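Pectate lyase (Bacillus subtilis, PDB 5AMV) cleaves polygalacturonate by calcium-dependent elimination, releasing oligosaccharides with unsaturated galacturonosyl groups at their non-reducing ends. Local coordinates at residues A[159-164]-A[181-186]; A[203-208]-A[219-223]. One frame throughout, in Å; residues are numbered along the deposited sequence.

Contact 1: A[159-164]-A[181-186]. With CA (calcium ion), chain C; ACT (acetate ion), chain D.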
ATOM      1  N   PHE A 159      -4.629   8.471   4.755  1.00  6.40           N
ATOM      2  CA  PHE A 159      -3.498   8.872   3.893  1.00  6.28           C
ATOM      3  C   PHE A 159      -4.065   9.199   2.531  1.00  7.10           C
ATOM      4  O   PHE A 159      -4.782   8.389   1.970  1.00  7.12           O
ATOM      5  CB  PHE A 159      -2.559   7.651   3.737  1.00  6.74           C
ATOM      6  CG  PHE A 159      -1.784   7.325   4.978  1.00  6.75           C
ATOM      7  CD1 PHE A 159      -2.321   6.516   6.017  1.00  6.86           C
ATOM      8  CD2 PHE A 159      -0.497   7.828   5.127  1.00  8.46           C
ATOM      9  CE1 PHE A 159      -1.570   6.213   7.152  1.00  7.67           C
ATOM     10  CE2 PHE A 159       0.266   7.547   6.267  1.00  7.14           C
ATOM     11  CZ  PHE A 159      -0.261   6.746   7.282  1.00  7.75           C
ATOM     12  N   GLN A 160      -3.735  10.369   1.987  1.00  6.42           N
ATOM     13  CA  GLN A 160      -4.263  10.813   0.700  1.00  6.76           C
ATOM     14  C   GLN A 160      -3.095  11.119  -0.233  1.00  6.62           C
ATOM     15  O   GLN A 160      -2.126  11.771   0.165  1.00  6.21           O
ATOM     16  CB  GLN A 160      -5.032  12.120   0.875  1.00  6.72           C
ATOM     17  CG  GLN A 160      -6.228  12.072   1.845  1.00  7.35           C
ATOM     18  CD  GLN A 160      -6.982  13.397   1.808  1.00 12.45           C
ATOM     19  OE1 GLN A 160      -6.435  14.418   1.393  1.00 15.60           O
ATOM     20  NE2 GLN A 160      -8.226  13.380   2.206  1.00 16.21           N
ATOM     21  N   ASP A 161      -3.246  10.680  -1.487  1.00  6.29           N
ATOM     22  CA  ASP A 161      -2.592  11.300  -2.635  1.00  5.80           C
ATOM     23  C   ASP A 161      -1.079  11.418  -2.479  1.00  6.44           C
ATOM     24  O   ASP A 161      -0.532  12.525  -2.369  1.00  7.03           O
ATOM     25  CB  ASP A 161      -3.261  12.681  -2.887  1.00  5.11           C
ATOM     26  CG  ASP A 161      -2.925  13.261  -4.259  1.00  6.35           C
ATOM     27  OD1 ASP A 161      -2.358  12.553  -5.097  1.00  7.28           O
ATOM     28  OD2 ASP A 161      -3.227  14.442  -4.475  1.00  6.85           O
ATOM     29  N   ALA A 162      -0.406  10.248  -2.428  1.00  6.20           N
ATOM     30  CA  ALA A 162       1.047  10.227  -2.443  1.00  6.59           C
ATOM     31  C   ALA A 162       1.492  10.416  -3.927  1.00  7.13           C
ATOM     32  O   ALA A 162       1.546   9.459  -4.726  1.00  6.16           O
ATOM     33  CB  ALA A 162       1.572   8.892  -1.789  1.00  5.31           C
ATOM     34  N   TYR A 163       1.680  11.684  -4.307  1.00  6.97           N
ATOM     35  CA  TYR A 163       1.695  12.112  -5.701  1.00  5.33           C
ATOM     36  C   TYR A 163       3.116  12.457  -6.109  1.00  5.89           C
ATOM     37  O   TYR A 163       3.800  13.227  -5.413  1.00  5.94           O
ATOM     38  CB  TYR A 163       0.845  13.385  -5.821  1.00  5.27           C
ATOM     39  CG  TYR A 163       0.585  13.929  -7.212  1.00  5.67           C
ATOM     40  CD1 TYR A 163       1.524  14.748  -7.862  1.00  5.19           C
ATOM     41  CD2 TYR A 163      -0.590  13.577  -7.914  1.00  4.41           C
ATOM     42  CE1 TYR A 163       1.254  15.288  -9.095  1.00  6.92           C
ATOM     43  CE2 TYR A 163      -0.869  14.119  -9.184  1.00  5.82           C
ATOM     44  CZ  TYR A 163       0.085  14.943  -9.784  1.00  6.25           C
ATOM     45  OH  TYR A 163      -0.159  15.462 -11.051  1.00  6.36           O
ATOM     46  N   ASP A 164       3.538  11.915  -7.245  1.00  5.35           N
ATOM     47  CA  ASP A 164       4.906  12.174  -7.738  1.00  6.05           C
ATOM     48  C   ASP A 164       4.791  13.097  -8.941  1.00  6.91           C
ATOM     49  O   ASP A 164       4.169  12.740  -9.965  1.00  6.17           O
ATOM     50  CB  ASP A 164       5.512  10.799  -8.139  1.00  5.15           C
ATOM     51  CG  ASP A 164       6.950  10.849  -8.576  1.00  6.74           C
ATOM     52  OD1 ASP A 164       7.489  11.904  -8.947  1.00  7.47           O
ATOM     53  OD2 ASP A 164       7.563   9.742  -8.541  1.00  7.10           O
ATOM     54  N   SER A 181       5.787   5.981 -10.897  1.00  9.45           N
ATOM     55  CA  SER A 181       6.016   6.961  -9.815  1.00  9.90           C
ATOM     56  C   SER A 181       6.579   6.275  -8.573  1.00  9.60           C
ATOM     57  O   SER A 181       6.505   5.037  -8.452  1.00 10.42           O
ATOM     58  CB  SER A 181       4.734   7.705  -9.517  1.00  8.92           C
ATOM     59  OG  SER A 181       4.562   8.782 -10.462  1.00 13.05           O
ATOM     60  N   GLN A 182       7.150   7.075  -7.654  1.00  9.58           N
ATOM     61  CA  GLN A 182       7.942   6.548  -6.541  1.00 11.30           C
ATOM     62  C   GLN A 182       7.218   6.412  -5.207  1.00 11.10           C
ATOM     63  O   GLN A 182       7.777   5.742  -4.317  1.00 13.16           O
ATOM     64  CB  GLN A 182       9.195   7.406  -6.304  1.00 11.79           C
ATOM     65  CG  GLN A 182      10.290   7.190  -7.335  1.00 20.55           C
ATOM     66  CD  GLN A 182      10.792   5.739  -7.372  1.00 28.39           C
ATOM     67  OE1 GLN A 182      11.305   5.217  -6.366  1.00 33.18           O
ATOM     68  NE2 GLN A 182      10.655   5.091  -8.534  1.00 27.30           N
ATOM     69  N   TYR A 183       6.065   7.068  -5.013  1.00  8.96           N
ATOM     70  CA  TYR A 183       5.551   7.177  -3.630  1.00  7.35           C
ATOM     71  C   TYR A 183       4.355   6.319  -3.407  1.00  7.99           C
ATOM     72  O   TYR A 183       3.401   6.369  -4.178  1.00  9.77           O
ATOM     73  CB  TYR A 183       5.211   8.650  -3.232  1.00  6.82           C
ATOM     74  CG  TYR A 183       6.346   9.549  -3.603  1.00  6.10           C
ATOM     75  CD1 TYR A 183       7.622   9.315  -3.085  1.00  7.41           C
ATOM     76  CD2 TYR A 183       6.169  10.580  -4.538  1.00  6.13           C
ATOM     77  CE1 TYR A 183       8.701  10.077  -3.491  1.00  6.82           C
ATOM     78  CE2 TYR A 183       7.238  11.361  -4.938  1.00  9.15           C
ATOM     79  CZ  TYR A 183       8.485  11.123  -4.423  1.00  4.31           C
ATOM     80  OH  TYR A 183       9.557  11.856  -4.889  1.00  6.30           O
ATOM     81  N   ASP A 184       4.411   5.563  -2.320  1.00  6.40           N
ATOM     82  CA  ASP A 184       3.235   4.858  -1.818  1.00  6.15           C
ATOM     83  C   ASP A 184       2.742   5.664  -0.605  1.00  6.71           C
ATOM     84  O   ASP A 184       3.467   6.546  -0.115  1.00  7.37           O
ATOM     85  CB  ASP A 184       3.676   3.481  -1.318  1.00  6.33           C
ATOM     86  CG  ASP A 184       4.436   2.671  -2.344  1.00  8.45           C
ATOM     87  OD1 ASP A 184       4.140   2.710  -3.554  1.00 11.08           O
ATOM     88  OD2 ASP A 184       5.328   1.880  -1.937  1.00 10.47           O
ATOM     89  N   ASN A 185       1.569   5.330  -0.040  1.00  4.98           N
ATOM     90  CA  ASN A 185       1.221   5.911   1.274  1.00  5.58           C
ATOM     91  C   ASN A 185       2.107   5.303   2.376  1.00  5.53           C
ATOM     92  O   ASN A 185       2.662   6.034   3.202  1.00  6.19           O
ATOM     93  CB  ASN A 185      -0.274   5.707   1.581  1.00  5.80           C
ATOM     94  CG  ASN A 185      -1.135   6.147   0.429  1.00  6.64           C
ATOM     95  OD1 ASN A 185      -1.776   5.305  -0.233  1.00  7.03           O
ATOM     96  ND2 ASN A 185      -1.176   7.474   0.156  1.00  7.74           N
ATOM     97  N   ILE A 186       2.270   3.973   2.342  1.00  6.19           N
ATOM     98  CA  ILE A 186       3.156   3.284   3.288  1.00  6.31           C
ATOM     99  C   ILE A 186       3.944   2.214   2.505  1.00  6.52           C
ATOM    100  O   ILE A 186       3.350   1.394   1.782  1.00  6.69           O
ATOM    101  CB  ILE A 186       2.364   2.576   4.424  1.00  6.32           C
ATOM    102  CG1 ILE A 186       1.547   3.588   5.226  1.00  6.22           C
ATOM    103  CG2 ILE A 186       3.329   1.776   5.362  1.00  7.60           C
ATOM    104  CD1 ILE A 186       0.573   2.921   6.220  1.00  6.05           C
TER
HETATM  105 CA    CA C 401       5.517   0.926  -4.132  0.50  8.66          CA
HETATM  106  C   ACT D 402       1.074  18.312 -12.310  1.00 14.37           C
HETATM  107  O   ACT D 402       0.217  18.848 -11.558  1.00 13.77           O
HETATM  108  OXT ACT D 402       1.559  17.195 -11.963  1.00 11.20           O
HETATM  109  CH3 ACT D 402       1.518  19.017 -13.557  1.00 14.04           C
HETATM  110  O   HOH W   1      -0.292   9.676   1.807  1.00  6.94           O
HETATM  111  O   HOH W   2      -1.965   7.854  -3.045  1.00  8.45           O
HETATM  112  O   HOH W   3       8.945  13.271  -7.131  1.00  7.50           O
HETATM  113  O   HOH W   4       7.226   2.505  -4.418  1.00 13.89           O
HETATM  114  O   HOH W   5       5.653  -0.748  -5.768  1.00 19.17           O
HETATM  115  O   HOH W   6       6.975  -0.527  -3.063  1.00 15.19           O

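Contact 2: A[203-208]-A[219-223]. With CA (calcium ion), chain C.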
ATOM      1  N   ASP A 203      -6.723   8.646  -3.234  1.00  6.44           N
ATOM      2  CA  ASP A 203      -5.909   9.542  -4.067  1.00  7.04           C
ATOM      3  C   ASP A 203      -6.295  11.025  -3.907  1.00  7.69           C
ATOM      4  O   ASP A 203      -5.974  11.839  -4.773  1.00  8.82           O
ATOM      5  CB  ASP A 203      -5.975   9.078  -5.541  1.00  8.19           C
ATOM      6  CG  ASP A 203      -5.135   7.838  -5.788  1.00  7.90           C
ATOM      7  OD1 ASP A 203      -4.355   7.419  -4.870  1.00  9.04           O
ATOM      8  OD2 ASP A 203      -5.246   7.282  -6.903  1.00  6.97           O
ATOM      9  N   GLY A 204      -6.987  11.367  -2.823  1.00  7.65           N
ATOM     10  CA  GLY A 204      -7.299  12.752  -2.485  1.00  8.86           C
ATOM     11  C   GLY A 204      -8.073  13.407  -3.611  1.00  9.53           C
ATOM     12  O   GLY A 204      -9.007  12.803  -4.160  1.00  9.91           O
ATOM     13  N   SER A 205      -7.631  14.611  -3.994  1.00 10.19           N
ATOM     14  CA  SER A 205      -8.324  15.409  -5.000  1.00 10.39           C
ATOM     15  C   SER A 205      -7.703  15.254  -6.400  1.00  9.84           C
ATOM     16  O   SER A 205      -8.059  15.997  -7.320  1.00 11.11           O
ATOM     17  CB  SER A 205      -8.305  16.880  -4.593  1.00 10.95           C
ATOM     18  OG  SER A 205      -6.966  17.360  -4.603  1.00 14.04           O
ATOM     19  N   ARG A 206      -6.830  14.261  -6.554  1.00  8.40           N
ATOM     20  CA  ARG A 206      -6.083  14.079  -7.805  1.00  9.40           C
ATOM     21  C   ARG A 206      -6.251  12.651  -8.369  1.00  9.64           C
ATOM     22  O   ARG A 206      -5.276  11.888  -8.521  1.00  8.77           O
ATOM     23  CB  ARG A 206      -4.606  14.474  -7.624  1.00  9.45           C
ATOM     24  CG  ARG A 206      -4.476  16.011  -7.481  1.00  8.04           C
ATOM     25  CD  ARG A 206      -3.040  16.517  -7.579  1.00  9.95           C
ATOM     26  NE  ARG A 206      -2.238  16.257  -6.366  1.00  8.05           N
ATOM     27  CZ  ARG A 206      -1.066  16.860  -6.119  1.00  9.29           C
ATOM     28  NH1 ARG A 206      -0.563  17.709  -7.010  1.00  6.27           N
ATOM     29  NH2 ARG A 206      -0.368  16.618  -5.009  1.00  7.78           N
ATOM     30  N   PRO A 207      -7.513  12.270  -8.672  1.00 10.31           N
ATOM     31  CA  PRO A 207      -7.708  10.944  -9.251  1.00 10.26           C
ATOM     32  C   PRO A 207      -6.973  10.771 -10.586  1.00 10.05           C
ATOM     33  O   PRO A 207      -6.762  11.752 -11.352  1.00 10.97           O
ATOM     34  CB  PRO A 207      -9.235  10.847  -9.419  1.00 10.90           C
ATOM     35  CG  PRO A 207      -9.688  12.331  -9.588  1.00 11.23           C
ATOM     36  CD  PRO A 207      -8.744  13.105  -8.678  1.00 10.39           C
ATOM     37  N   ASP A 208      -6.593   9.532 -10.878  1.00  9.92           N
ATOM     38  CA  ASP A 208      -5.823   9.201 -12.063  1.00 10.24           C
ATOM     39  C   ASP A 208      -6.492   9.529 -13.392  1.00 11.43           C
ATOM     40  O   ASP A 208      -5.800   9.698 -14.407  1.00 11.74           O
ATOM     41  CB  ASP A 208      -5.485   7.714 -12.070  1.00  8.79           C
ATOM     42  CG  ASP A 208      -4.520   7.326 -10.989  1.00 10.48           C
ATOM     43  OD1 ASP A 208      -3.983   8.234 -10.328  1.00 10.47           O
ATOM     44  OD2 ASP A 208      -4.303   6.108 -10.813  1.00 12.87           O
ATOM     45  N   TYR A 219       0.135   8.700 -17.779  1.00 11.73           N
ATOM     46  CA  TYR A 219       1.198   9.407 -17.059  1.00 10.21           C
ATOM     47  C   TYR A 219       0.875   9.292 -15.556  1.00  9.30           C
ATOM     48  O   TYR A 219       0.235  10.171 -14.972  1.00 11.39           O
ATOM     49  CB  TYR A 219       1.248  10.816 -17.553  1.00 10.07           C
ATOM     50  CG  TYR A 219       2.430  11.642 -17.066  1.00 10.45           C
ATOM     51  CD1 TYR A 219       3.741  11.205 -17.284  1.00  9.34           C
ATOM     52  CD2 TYR A 219       2.214  12.908 -16.512  1.00 10.12           C
ATOM     53  CE1 TYR A 219       4.835  11.997 -16.877  1.00  9.42           C
ATOM     54  CE2 TYR A 219       3.271  13.705 -16.106  1.00 11.91           C
ATOM     55  CZ  TYR A 219       4.571  13.252 -16.279  1.00 10.76           C
ATOM     56  OH  TYR A 219       5.586  14.084 -15.874  1.00 11.65           O
ATOM     57  N   GLN A 220       1.371   8.201 -14.976  1.00  8.65           N
ATOM     58  CA  GLN A 220       0.964   7.776 -13.639  0.62  9.07           C
ATOM     59  C   GLN A 220       1.710   8.513 -12.525  1.00  8.23           C
ATOM     60  O   GLN A 220       2.919   8.396 -12.414  1.00  9.41           O
ATOM     61  CB  GLN A 220       1.132   6.269 -13.497  0.62 10.08           C
ATOM     62  CG  GLN A 220       0.731   5.728 -12.132  0.62  8.95           C
ATOM     63  CD  GLN A 220      -0.744   5.992 -11.775  0.62 11.68           C
ATOM     64  OE1 GLN A 220      -1.080   6.892 -11.015  0.62  3.22           O
ATOM     65  NE2 GLN A 220      -1.622   5.194 -12.354  0.62 13.54           N
ATOM     66  N   HIS A 221       0.955   9.243 -11.693  1.00  6.59           N
ATOM     67  CA  HIS A 221       1.529  10.011 -10.571  1.00  6.08           C
ATOM     68  C   HIS A 221       1.511   9.268  -9.246  1.00  6.17           C
ATOM     69  O   HIS A 221       2.116   9.735  -8.268  1.00  7.88           O
ATOM     70  CB  HIS A 221       0.765  11.325 -10.387  1.00  6.67           C
ATOM     71  CG  HIS A 221       0.885  12.248 -11.552  1.00  5.89           C
ATOM     72  ND1 HIS A 221       2.018  12.998 -11.777  1.00  8.31           N
ATOM     73  CD2 HIS A 221       0.019  12.556 -12.557  1.00  7.97           C
ATOM     74  CE1 HIS A 221       1.861  13.716 -12.878  1.00  6.25           C
ATOM     75  NE2 HIS A 221       0.656  13.464 -13.377  1.00  7.93           N
ATOM     76  N   HIS A 222       0.739   8.184  -9.168  1.00  7.43           N
ATOM     77  CA  HIS A 222       0.717   7.377  -7.937  1.00  7.61           C
ATOM     78  C   HIS A 222       1.329   6.021  -8.125  1.00  9.14           C
ATOM     79  O   HIS A 222       1.365   5.496  -9.247  1.00 12.41           O
ATOM     80  CB  HIS A 222      -0.747   7.133  -7.534  1.00  8.42           C
ATOM     81  CG  HIS A 222      -1.495   8.391  -7.273  1.00  6.76           C
ATOM     82  ND1 HIS A 222      -2.530   8.818  -8.071  1.00  4.90           N
ATOM     83  CD2 HIS A 222      -1.337   9.340  -6.321  1.00  5.64           C
ATOM     84  CE1 HIS A 222      -2.993   9.968  -7.612  1.00  7.45           C
ATOM     85  NE2 HIS A 222      -2.298  10.296  -6.542  1.00  6.40           N
ATOM     86  N   ASP A 223       1.744   5.407  -7.031  1.00  9.08           N
ATOM     87  CA  ASP A 223       2.180   4.024  -7.014  0.55  9.36           C
ATOM     88  C   ASP A 223       1.228   3.198  -6.118  1.00  9.11           C
ATOM     89  O   ASP A 223       0.035   3.135  -6.346  1.00  9.65           O
ATOM     90  CB  ASP A 223       3.628   3.977  -6.513  0.55  8.40           C
ATOM     91  CG  ASP A 223       4.380   2.741  -7.006  0.55 10.71           C
ATOM     92  OD1 ASP A 223       4.285   2.414  -8.208  0.55 11.27           O
ATOM     93  OD2 ASP A 223       5.077   2.105  -6.192  0.55 14.95           O
TER
HETATM   94 CA    CA C 401       5.517   0.926  -4.132  0.50  8.66          CA
HETATM   95  O   HOH W   7      -1.991   9.708 -11.913  1.00 11.81           O
HETATM   96  O   HOH W   5       5.653  -0.748  -5.768  1.00 19.17           O
HETATM   97  O   HOH W   6       6.975  -0.527  -3.063  1.00 15.19           O
HETATM   98  O   HOH W   4       7.226   2.505  -4.418  1.00 13.89           O

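Contact 1: A[159-164]-A[181-186]
Asp-164 meets Gln-182, Ala-162 meets Tyr-183 and Phe-159 meets Asn-185 where a strand of the parallel beta-helix, the fold of this lyase family, runs out into a loop. Segment 159-164 leaves strand 158-160. Segment 181-186 returns beside it toward strand 186-189, almost antiparallel, at 157°.

One direct hydrogen bond joins them. Gln-182 N donates to the anti lone pair of Asp-164 OD2 at 2.8 Å. Asp-164 CG stands anti to the backbone N (chi1 -176°), which carries the carboxylate across to that amide. Gln-114 of helix 105-121 also bonds OD2, and Phe-166 N bonds OD1. A leucine in place of Asp-164 would probably leave the Gln-182 N-H without its acceptor and the side-chain amide of Gln-114 without a mate.

Waters add further bridges. One donates to Asp-164 OD1 and accepts from Tyr-183 OH. Another accepts from Asn-185 ND2 at 2.9 Å and donates to Gln-160 O.

The packing mixes apolar groups with the carbon parts of polar side chains. Ala-162, at the centre of an inverse gamma turn, presses CB against Asp-184 O at 3.4 Å. The same CB of Ala-162 is 3.9 Å from Tyr-183 CB. Tyr-183 CD2 rests 3.7 Å from Asp-164 CB, the two side chains running roughly perpendicular. Phe-159 CB lies 3.7 Å from Asn-185 CB. Ile-186 CG1 sits over one face of the Phe-159 ring, toward its rim.

Asp-184 turns its CB away from 159-164. Thr-187 OG1 bonds Asp-184 OD2, and both carboxylate oxygens grip the calcium ion, OD1 at 2.3 Å and OD2 at 2.4 Å.

Contact 2: A[203-208]-A[219-223]
A His-carboxylate hydrogen bond, next along the chain to the calcium site, ties His-222 to Asp-208. His-222 ND1 donates to the syn lone pair of Asp-208 OD1 at 2.7 Å, with an N-H...O angle of 151°. The acceptor lies almost in the imidazole plane. The other ring nitrogen, NE2, bonds Asp-161 OD1, so a carboxylate at each nitrogen fixes the rotation of the ring.

Asp-203 and His-222 reach toward each other, and the Asp-203 carboxylate lies over one face of the ring. The two planes are 14° apart, with Asp-203 CG 3.5 Å above the ring plane and toward its rim. Its OD1 is bonded to His-245 ND1. With three carboxylates around it, the imidazole would probably tend toward its doubly protonated form. Arg-206 O meets the ring edge, 3.1 Å from His-222 CE1. Arg-206 closes a type II' beta turn that starts at Asp-203, its N bonded to Asp-203 O.

Asp-208 OD2 has its own counter-charge in Lys-218. Beyond the histidine the chain turns to the metal, and Asp-223 OD2 binds calcium at 2.4 Å. Together with Asp-184 and Asp-227 it makes the three-aspartate calcium site of this polysaccharide lyase family 1 enzyme.

Both contacts are buried, though the centre of contact 1 is about 9 Å from the centre of the chain, that of contact 2 about 14 Å. Each sends one aspartate to the same calcium ion. Contact 1 starts on a beta-helix strand and mixes apolar packing with water bridges and one direct hydrogen bond. Contact 2 joins two loops, covers less surface and relies on charged and polar groups round an imidazole. The two also touch directly: Ser-181 OG lies 2.6 Å from Gln-220 O, a probable hydrogen bond, and Asp-164 O accepts from His-221 ND1. Asp-161 of contact 1 also joins contact 2, through a salt bridge to Arg-206.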